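Local coordinates for protein siderophore enterobactin esterase (Emericella nidulans, PDB 6GUO) that hydrolyses the xenosiderophore enterobactin, an esterase activity required for the intracellular release of iron, at residues A174-P179 with R204-G209; V219-F224 with I296-N301; E260-L265 with C272-K277. All coordinates share one frame; numbering follows the deposited sequence.

How the contacts relate
Contacts 1 and 2 are buried, whereas contact 3 lies nearer the surface. Contact 1 joins the C-terminal ends of two helices, while contacts 2 and 3 each pack a helix on a strand. Their strands, 219-225 and 273-279, are parallel neighbours in the central sheet, and their helices cover its two opposite faces. The chemistry follows the position: contact 1 combines an aromatic pair with water bridges, contact 2 lays an arginine chain on a phenylalanine, and contact 3 pairs a tyrosine with aliphatic side chains and water. R204 and E264 join contacts 1 and 3 by a salt bridge; R221 and E275 do the same for contacts 2 and 3.

Contact 1: residues A174-P179 with R204-G209; sequences ALFTKP and RRFISG
R205 reaches with NH1 toward the last turn of helix 166-177, where two waters link that one nitrogen to two backbone carbonyls. One water accepts from R205 NH1 and donates to F176 O at 2.8 Å. The other lies in the guanidinium plane, 3.0 Å from R205 NH1, and donates to T177 O. These carbonyls end helix 166-177, where the dipole would probably favour a positive charge, and the extended chain of R205 brings its guanidinium to the waters.

Beneath this polar bridge, F206 fills the join. Its CG is anti to the backbone N (chi1 171°), while that of F176 stands beside its own N, and the two side chains cross at about a right angle. The rings meet obliquely, planes 45° apart, with F176 CD1 3.7 Å from F206 CG. Helix 166-177 begins within a GxSxG sequence, consistent with the nucleophile elbow of an alpha/beta-hydrolase, and the contact lies at its far end. K178 is the first residue to leave helical geometry, and the chain then turns to present P179, whose CB lies 4.0 Å from F206 CE1. A rigid proline suits a chain that has just left its helix, offering an apolar surface to the ring. L175 adds its CD1, 4.3 Å from F206 CZ. R270 makes a cation-pi contact with F206, and F176 also packs on L265 of helix 254-268.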
loop_
_atom_site.group_PDB
_atom_site.type_symbol
_atom_site.label_atom_id
_atom_site.label_comp_id
_atom_site.label_asym_id
_atom_site.label_seq_id
_atom_site.Cartn_x
_atom_site.Cartn_y
_atom_site.Cartn_z
ATOM N N ALA A 174 -17.625 4.859 16.241
ATOM C CA ALA A 174 -18.328 5.849 15.428
ATOM C C ALA A 174 -19.605 5.254 14.838
ATOM O O ALA A 174 -20.682 5.821 15.006
ATOM C CB ALA A 174 -17.423 6.381 14.326
ATOM N N LEU A 175 -19.484 4.094 14.185
ATOM C CA LEU A 175 -20.648 3.379 13.635
ATOM C C LEU A 175 -21.763 3.135 14.669
ATOM O O LEU A 175 -22.930 3.437 14.410
ATOM C CB LEU A 175 -20.218 2.039 13.012
ATOM C CG LEU A 175 -21.309 1.054 12.577
ATOM C CD1 LEU A 175 -22.225 1.673 11.536
ATOM C CD2 LEU A 175 -20.689 -0.228 12.045
ATOM N N PHE A 176 -21.401 2.600 15.831
ATOM C CA PHE A 176 -22.398 2.145 16.803
ATOM C C PHE A 176 -23.068 3.277 17.577
ATOM O O PHE A 176 -24.214 3.127 17.975
ATOM C CB PHE A 176 -21.806 1.115 17.778
ATOM C CG PHE A 176 -21.277 -0.135 17.112
ATOM C CD1 PHE A 176 -21.911 -0.692 15.996
ATOM C CD2 PHE A 176 -20.148 -0.771 17.615
ATOM C CE1 PHE A 176 -21.417 -1.838 15.398
ATOM C CE2 PHE A 176 -19.653 -1.918 17.017
ATOM C CZ PHE A 176 -20.288 -2.453 15.907
ATOM N N THR A 177 -22.368 4.396 17.777
ATOM C CA THR A 177 -22.907 5.525 18.556
ATOM C C THR A 177 -23.364 6.723 17.716
ATOM O O THR A 177 -24.243 7.478 18.151
ATOM C CB THR A 177 -21.892 6.006 19.612
ATOM O OG1 THR A 177 -20.740 6.557 18.975
ATOM C CG2 THR A 177 -21.475 4.855 20.520
ATOM N N LYS A 178 -22.775 6.907 16.534
ATOM C CA LYS A 178 -23.137 8.011 15.647
ATOM C C LYS A 178 -23.097 7.512 14.190
ATOM O O LYS A 178 -22.267 7.960 13.403
ATOM C CB LYS A 178 -22.196 9.203 15.905
ATOM C CG LYS A 178 -22.750 10.563 15.481
ATOM C CD LYS A 178 -22.011 11.733 16.135
ATOM C CE LYS A 178 -20.712 12.085 15.421
ATOM N NZ LYS A 178 -20.005 13.241 16.046
ATOM N N PRO A 179 -24.006 6.573 13.830
ATOM C CA PRO A 179 -23.938 5.891 12.524
ATOM C C PRO A 179 -24.018 6.786 11.280
ATOM O O PRO A 179 -23.534 6.383 10.221
ATOM C CB PRO A 179 -25.126 4.914 12.561
ATOM C CG PRO A 179 -26.009 5.395 13.653
ATOM C CD PRO A 179 -25.111 6.050 14.654
ATOM N N ARG A 204 -24.293 -4.085 20.581
ATOM C CA ARG A 204 -25.614 -4.632 20.925
ATOM C C ARG A 204 -26.674 -3.551 21.143
ATOM O O ARG A 204 -27.840 -3.765 20.814
ATOM C CB ARG A 204 -25.512 -5.575 22.130
ATOM C CG ARG A 204 -24.919 -6.923 21.740
ATOM C CD ARG A 204 -24.135 -7.596 22.853
ATOM N NE ARG A 204 -23.272 -8.649 22.310
ATOM C CZ ARG A 204 -22.277 -9.251 22.967
ATOM N NH1 ARG A 204 -21.979 -8.927 24.227
ATOM N NH2 ARG A 204 -21.566 -10.195 22.352
ATOM N N ARG A 205 -26.269 -2.403 21.687
ATOM C CA ARG A 205 -27.151 -1.228 21.770
ATOM C C ARG A 205 -27.505 -0.727 20.364
ATOM O O ARG A 205 -28.658 -0.380 20.097
ATOM C CB ARG A 205 -26.500 -0.113 22.602
ATOM C CG ARG A 205 -27.314 1.172 22.714
ATOM C CD ARG A 205 -26.757 2.091 23.791
ATOM N NE ARG A 205 -27.390 3.414 23.784
ATOM C CZ ARG A 205 -27.032 4.454 23.020
ATOM N NH1 ARG A 205 -26.020 4.376 22.152
ATOM N NH2 ARG A 205 -27.704 5.600 23.125
ATOM N N PHE A 206 -26.513 -0.697 19.475
ATOM C CA PHE A 206 -26.742 -0.355 18.070
ATOM C C PHE A 206 -27.681 -1.357 17.399
ATOM O O PHE A 206 -28.603 -0.958 16.693
ATOM C CB PHE A 206 -25.418 -0.264 17.299
ATOM C CG PHE A 206 -25.588 -0.130 15.813
ATOM C CD1 PHE A 206 -25.834 1.111 15.237
ATOM C CD2 PHE A 206 -25.507 -1.249 14.985
ATOM C CE1 PHE A 206 -25.994 1.238 13.863
ATOM C CE2 PHE A 206 -25.671 -1.129 13.614
ATOM C CZ PHE A 206 -25.912 0.115 13.052
ATOM N N ILE A 207 -27.437 -2.649 17.615
ATOM C CA ILE A 207 -28.304 -3.708 17.075
ATOM C C ILE A 207 -29.755 -3.545 17.559
ATOM O O ILE A 207 -30.687 -3.727 16.775
ATOM C CB ILE A 207 -27.744 -5.122 17.390
ATOM C CG1 ILE A 207 -26.520 -5.401 16.505
ATOM C CG2 ILE A 207 -28.790 -6.215 17.165
ATOM C CD1 ILE A 207 -25.601 -6.489 17.018
ATOM N N SER A 208 -29.933 -3.188 18.832
ATOM C CA SER A 208 -31.266 -2.978 19.414
ATOM C C SER A 208 -31.949 -1.717 18.883
ATOM O O SER A 208 -33.024 -1.797 18.284
ATOM C CB SER A 208 -31.184 -2.913 20.941
ATOM O OG SER A 208 -30.742 -4.148 21.470
ATOM N N GLY A 209 -31.320 -0.563 19.109
ATOM C CA GLY A 209 -31.881 0.732 18.711
ATOM C C GLY A 209 -31.722 1.010 17.228
ATOM O O GLY A 209 -32.701 1.237 16.517
HETATM O O HOH W 1 -24.387 2.169 20.622
HETATM O O HOH W 2 -25.220 7.028 20.878
#

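Contact 2: residues V219-F224 with I296-N301; sequences VLRLSF and IMFLSN
F298 and R221 run alongside one another, pointing opposite ways, the aliphatic part of the arginine lying over one face of the phenylalanine ring. R221 CD makes a CH-pi contact, 4.0 Å from the F298 ring centroid and 28° off the normal, while R221 CB sits over the rim of the same face. V219 comes from another direction: its CG1 meets the ring edge near the plane, 3.5 Å from F298 CZ.

Both strand residues point at helix 288-301, whereas L220 between them faces the opposite side of the sheet, as expected of a beta strand. The axes of 219-224 and 296-301 run roughly antiparallel and come within 10.2 Å, an alpha-on-beta layer of the alpha/beta-hydrolase fold. F298 has CG anti to its N (chi1 174°), which directs the flat ring between helix and sheet, where it reaches V219 and R221.

R221 is extended from CG to NE, and its guanidinium plane is turned 36° from the ring. The charged end is taken up by E275 on the adjacent strand, with Y279 OH bonded to NH2. A buried arginine can thus serve as apolar packing through its methylenes while its charge is probably balanced by that carboxylate.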
loop_
_atom_site.group_PDB
_atom_site.type_symbol
_atom_site.label_atom_id
_atom_site.label_comp_id
_atom_site.label_asym_id
_atom_site.label_seq_id
_atom_site.Cartn_x
_atom_site.Cartn_y
_atom_site.Cartn_z
ATOM N N VAL A 219 -22.535 1.335 5.924
ATOM C CA VAL A 219 -21.842 0.211 5.309
ATOM C C VAL A 219 -20.609 -0.045 6.165
ATOM O O VAL A 219 -19.947 0.907 6.572
ATOM C CB VAL A 219 -21.441 0.546 3.859
ATOM C CG1 VAL A 219 -20.583 -0.558 3.251
ATOM C CG2 VAL A 219 -22.688 0.785 3.014
ATOM N N LEU A 220 -20.320 -1.318 6.445
ATOM C CA LEU A 220 -19.129 -1.708 7.220
ATOM C C LEU A 220 -18.321 -2.778 6.489
ATOM O O LEU A 220 -18.884 -3.758 6.001
ATOM C CB LEU A 220 -19.529 -2.242 8.601
ATOM C CG LEU A 220 -18.429 -2.835 9.492
ATOM C CD1 LEU A 220 -17.376 -1.796 9.858
ATOM C CD2 LEU A 220 -19.025 -3.454 10.744
ATOM N N ARG A 221 -17.001 -2.594 6.447
ATOM C CA ARG A 221 -16.074 -3.644 6.042
ATOM C C ARG A 221 -15.155 -3.948 7.212
ATOM O O ARG A 221 -14.435 -3.067 7.677
ATOM C CB ARG A 221 -15.241 -3.243 4.825
ATOM C CG ARG A 221 -14.445 -4.415 4.250
ATOM C CD ARG A 221 -13.713 -4.033 2.979
ATOM N NE ARG A 221 -13.228 -5.205 2.233
ATOM C CZ ARG A 221 -11.959 -5.624 2.150
ATOM N NH1 ARG A 221 -11.681 -6.706 1.422
ATOM N NH2 ARG A 221 -10.963 -4.990 2.765
ATOM N N LEU A 222 -15.213 -5.192 7.688
ATOM C CA LEU A 222 -14.304 -5.704 8.710
ATOM C C LEU A 222 -13.191 -6.472 8.033
ATOM O O LEU A 222 -13.410 -7.098 6.999
ATOM C CB LEU A 222 -15.041 -6.645 9.663
ATOM C CG LEU A 222 -15.988 -5.946 10.638
ATOM C CD1 LEU A 222 -17.035 -6.913 11.155
ATOM C CD2 LEU A 222 -15.197 -5.333 11.786
ATOM N N SER A 223 -12.001 -6.445 8.622
ATOM C CA SER A 223 -10.905 -7.263 8.114
ATOM C C SER A 223 -9.909 -7.629 9.198
ATOM O O SER A 223 -9.850 -6.990 10.252
ATOM C CB SER A 223 -10.198 -6.565 6.947
ATOM O OG SER A 223 -9.472 -5.428 7.386
ATOM N N PHE A 224 -9.139 -8.678 8.930
ATOM C CA PHE A 224 -8.063 -9.098 9.817
ATOM C C PHE A 224 -7.104 -9.989 9.047
ATOM O O PHE A 224 -7.457 -10.530 7.998
ATOM C CB PHE A 224 -8.613 -9.824 11.061
ATOM C CG PHE A 224 -9.404 -11.067 10.752
ATOM C CD1 PHE A 224 -8.787 -12.319 10.722
ATOM C CD2 PHE A 224 -10.772 -10.990 10.493
ATOM C CE1 PHE A 224 -9.518 -13.468 10.442
ATOM C CE2 PHE A 224 -11.507 -12.135 10.216
ATOM C CZ PHE A 224 -10.882 -13.372 10.186
ATOM N N ILE A 296 -10.127 0.689 0.153
ATOM C CA ILE A 296 -10.218 1.695 -0.909
ATOM C C ILE A 296 -10.967 1.121 -2.120
ATOM O O ILE A 296 -11.863 1.774 -2.657
ATOM C CB ILE A 296 -8.820 2.234 -1.341
ATOM C CG1 ILE A 296 -8.100 2.967 -0.188
ATOM C CG2 ILE A 296 -8.920 3.175 -2.539
ATOM C CD1 ILE A 296 -8.731 4.258 0.281
ATOM N N MET A 297 -10.608 -0.095 -2.536
ATOM C CA MET A 297 -11.290 -0.760 -3.655
ATOM C C MET A 297 -12.762 -1.024 -3.345
ATOM O O MET A 297 -13.628 -0.793 -4.195
ATOM C CB MET A 297 -10.601 -2.082 -4.021
ATOM C CG MET A 297 -9.179 -1.966 -4.547
ATOM S SD MET A 297 -8.964 -0.895 -5.981
ATOM C CE MET A 297 -8.642 0.685 -5.219
ATOM N N PHE A 298 -13.030 -1.497 -2.129
ATOM C CA PHE A 298 -14.393 -1.715 -1.643
ATOM C C PHE A 298 -15.209 -0.424 -1.735
ATOM O O PHE A 298 -16.319 -0.428 -2.262
ATOM C CB PHE A 298 -14.348 -2.249 -0.202
ATOM C CG PHE A 298 -15.697 -2.385 0.458
ATOM C CD1 PHE A 298 -16.447 -3.549 0.316
ATOM C CD2 PHE A 298 -16.190 -1.370 1.268
ATOM C CE1 PHE A 298 -17.678 -3.682 0.945
ATOM C CE2 PHE A 298 -17.418 -1.498 1.899
ATOM C CZ PHE A 298 -18.163 -2.654 1.744
ATOM N N LEU A 299 -14.627 0.673 -1.256
ATOM C CA LEU A 299 -15.262 1.994 -1.314
ATOM C C LEU A 299 -15.565 2.426 -2.751
ATOM O O LEU A 299 -16.693 2.814 -3.054
ATOM C CB LEU A 299 -14.379 3.031 -0.609
ATOM C CG LEU A 299 -14.817 4.494 -0.578
ATOM C CD1 LEU A 299 -16.188 4.655 0.063
ATOM C CD2 LEU A 299 -13.769 5.305 0.171
ATOM N N SER A 300 -14.570 2.323 -3.631
ATOM C CA SER A 300 -14.739 2.697 -5.039
ATOM C C SER A 300 -15.760 1.819 -5.778
ATOM O O SER A 300 -16.445 2.305 -6.674
ATOM C CB SER A 300 -13.395 2.686 -5.764
ATOM O OG SER A 300 -12.512 3.641 -5.192
ATOM N N ASN A 301 -15.874 0.548 -5.384
ATOM C CA ASN A 301 -16.856 -0.374 -5.981
ATOM C C ASN A 301 -18.317 -0.080 -5.616
ATOM O O ASN A 301 -19.224 -0.553 -6.303
ATOM C CB ASN A 301 -16.531 -1.830 -5.622
ATOM C CG ASN A 301 -15.238 -2.318 -6.255
ATOM O OD1 ASN A 301 -14.764 -1.769 -7.255
ATOM N ND2 ASN A 301 -14.655 -3.353 -5.667
#

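Contact 3: residues E260-L265 with C272-K277; sequences ELYSEL and CKLEVK
The Y262 ring carries V276 on one face: CG1 sits above the ring centre, 3.5 Å from the centroid of Y262 and 12° off the normal, a close CH-pi contact. L274 approaches the same ring obliquely, its CG 3.7 Å from Y262 CD1. In V276, CG1 lies between the backbone N and the carbonyl carbon (chi1 63°), and this places the methyl over the ring. The branched valine can set one methyl squarely on the ring, while the longer leucine reaches further along the helix: L274 CD2 lies 3.7 Å from L265 CB.

The phenol passes beyond these apolar groups to water. One water bridges Y262 OH, at 2.8 Å, and L274 O, to which it donates. A second accepts from V276 N at 3.0 Å and has a weak bond to the same hydroxyl. Tyrosine therefore fits a partly exposed site, with an apolar ring for packing and a polar tip among the waters that serve the backbone of the strand.

That strand, 273-279, is outermost on its side of the sheet within the chain. E275 pairs through its backbone with L220 and L222 of strand 219-225, to which this helix and strand are joined as a beta-alpha-beta crossover. The axes of 260-265 and 273-277 run nearly antiparallel, about 9.0 Å apart at their closest, with L265 also resting on L220 and on I207 of helix 199-208.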
loop_
_atom_site.group_PDB
_atom_site.type_symbol
_atom_site.label_atom_id
_atom_site.label_comp_id
_atom_site.label_asym_id
_atom_site.label_seq_id
_atom_site.Cartn_x
_atom_site.Cartn_y
_atom_site.Cartn_z
ATOM N N GLU A 260 -17.272 -13.184 14.674
ATOM C CA GLU A 260 -18.473 -13.175 15.519
ATOM C C GLU A 260 -19.222 -11.848 15.454
ATOM O O GLU A 260 -20.453 -11.842 15.411
ATOM C CB GLU A 260 -18.135 -13.542 16.966
ATOM C CG GLU A 260 -17.945 -15.040 17.154
ATOM C CD GLU A 260 -17.124 -15.399 18.374
ATOM O OE1 GLU A 260 -17.087 -14.611 19.345
ATOM O OE2 GLU A 260 -16.504 -16.485 18.362
ATOM N N LEU A 261 -18.488 -10.735 15.436
ATOM C CA LEU A 261 -19.111 -9.414 15.264
ATOM C C LEU A 261 -19.794 -9.310 13.906
ATOM O O LEU A 261 -20.926 -8.820 13.812
ATOM C CB LEU A 261 -18.088 -8.284 15.418
ATOM C CG LEU A 261 -18.634 -6.855 15.269
ATOM C CD1 LEU A 261 -19.736 -6.573 16.281
ATOM C CD2 LEU A 261 -17.515 -5.838 15.405
ATOM N N TYR A 262 -19.102 -9.764 12.862
ATOM C CA TYR A 262 -19.695 -9.870 11.527
ATOM C C TYR A 262 -21.015 -10.643 11.565
ATOM O O TYR A 262 -22.035 -10.164 11.056
ATOM C CB TYR A 262 -18.721 -10.536 10.543
ATOM C CG TYR A 262 -19.352 -10.903 9.221
ATOM C CD1 TYR A 262 -19.508 -9.954 8.215
ATOM C CD2 TYR A 262 -19.807 -12.202 8.976
ATOM C CE1 TYR A 262 -20.088 -10.286 7.000
ATOM C CE2 TYR A 262 -20.395 -12.539 7.767
ATOM C CZ TYR A 262 -20.533 -11.577 6.782
ATOM O OH TYR A 262 -21.113 -11.903 5.581
ATOM N N SER A 263 -20.986 -11.827 12.176
ATOM C CA SER A 263 -22.165 -12.697 12.258
ATOM C C SER A 263 -23.339 -12.036 12.987
ATOM O O SER A 263 -24.476 -12.108 12.516
ATOM C CB SER A 263 -21.813 -14.029 12.921
ATOM O OG SER A 263 -20.919 -14.770 12.103
ATOM N N GLU A 264 -23.051 -11.392 14.121
ATOM C CA GLU A 264 -24.069 -10.655 14.890
ATOM C C GLU A 264 -24.698 -9.534 14.078
ATOM O O GLU A 264 -25.925 -9.408 14.030
ATOM C CB GLU A 264 -23.484 -10.047 16.177
ATOM C CG GLU A 264 -23.469 -10.979 17.380
ATOM C CD GLU A 264 -23.305 -10.227 18.690
ATOM O OE1 GLU A 264 -24.225 -9.472 19.065
ATOM O OE2 GLU A 264 -22.258 -10.392 19.348
ATOM N N LEU A 265 -23.850 -8.717 13.455
ATOM C CA LEU A 265 -24.322 -7.592 12.644
ATOM C C LEU A 265 -25.102 -8.057 11.422
ATOM O O LEU A 265 -26.135 -7.475 11.093
ATOM C CB LEU A 265 -23.158 -6.692 12.224
ATOM C CG LEU A 265 -22.502 -5.924 13.371
ATOM C CD1 LEU A 265 -21.215 -5.278 12.884
ATOM C CD2 LEU A 265 -23.444 -4.875 13.953
ATOM N N CYS A 272 -26.692 -1.701 5.637
ATOM C CA CYS A 272 -27.034 -1.688 4.210
ATOM C C CYS A 272 -26.164 -2.672 3.431
ATOM O O CYS A 272 -26.644 -3.384 2.544
ATOM C CB CYS A 272 -26.849 -0.269 3.652
ATOM S SG CYS A 272 -26.955 -0.110 1.859
ATOM N N LYS A 273 -24.876 -2.681 3.762
ATOM C CA LYS A 273 -23.935 -3.652 3.229
ATOM C C LYS A 273 -22.894 -3.959 4.297
ATOM O O LYS A 273 -22.457 -3.065 5.024
ATOM C CB LYS A 273 -23.255 -3.127 1.965
ATOM C CG LYS A 273 -22.529 -4.217 1.196
ATOM C CD LYS A 273 -21.703 -3.681 0.045
ATOM C CE LYS A 273 -21.048 -4.833 -0.700
ATOM N NZ LYS A 273 -20.188 -4.374 -1.823
ATOM N N LEU A 274 -22.502 -5.224 4.371
ATOM C CA LEU A 274 -21.588 -5.707 5.390
ATOM C C LEU A 274 -20.675 -6.766 4.775
ATOM O O LEU A 274 -21.141 -7.641 4.055
ATOM C CB LEU A 274 -22.389 -6.276 6.557
ATOM C CG LEU A 274 -21.646 -6.991 7.682
ATOM C CD1 LEU A 274 -20.644 -6.077 8.365
ATOM C CD2 LEU A 274 -22.643 -7.558 8.679
ATOM N N GLU A 275 -19.379 -6.668 5.051
ATOM C CA GLU A 275 -18.390 -7.579 4.490
ATOM C C GLU A 275 -17.292 -7.811 5.517
ATOM O O GLU A 275 -16.922 -6.898 6.251
ATOM C CB GLU A 275 -17.816 -6.981 3.196
ATOM C CG GLU A 275 -16.641 -7.730 2.574
ATOM C CD GLU A 275 -16.326 -7.255 1.162
ATOM O OE1 GLU A 275 -17.190 -7.393 0.270
ATOM O OE2 GLU A 275 -15.214 -6.745 0.935
ATOM N N VAL A 276 -16.797 -9.044 5.572
ATOM C CA VAL A 276 -15.623 -9.389 6.366
ATOM C C VAL A 276 -14.620 -10.071 5.441
ATOM O O VAL A 276 -15.007 -10.877 4.586
ATOM C CB VAL A 276 -15.962 -10.270 7.601
ATOM C CG1 VAL A 276 -16.550 -11.621 7.206
ATOM C CG2 VAL A 276 -14.729 -10.457 8.484
ATOM N N LYS A 277 -13.344 -9.739 5.612
ATOM C CA LYS A 277 -12.264 -10.323 4.812
ATOM C C LYS A 277 -11.127 -10.767 5.726
ATOM O O LYS A 277 -10.593 -9.966 6.497
ATOM C CB LYS A 277 -11.755 -9.305 3.781
ATOM C CG LYS A 277 -10.520 -9.719 2.981
ATOM C CD LYS A 277 -10.761 -10.939 2.104
ATOM C CE LYS A 277 -9.460 -11.481 1.519
ATOM N NZ LYS A 277 -9.021 -10.769 0.292
HETATM O O HOH W 3 -18.340 -10.919 3.882
HETATM O O HOH W 4 -22.579 -9.889 4.407
#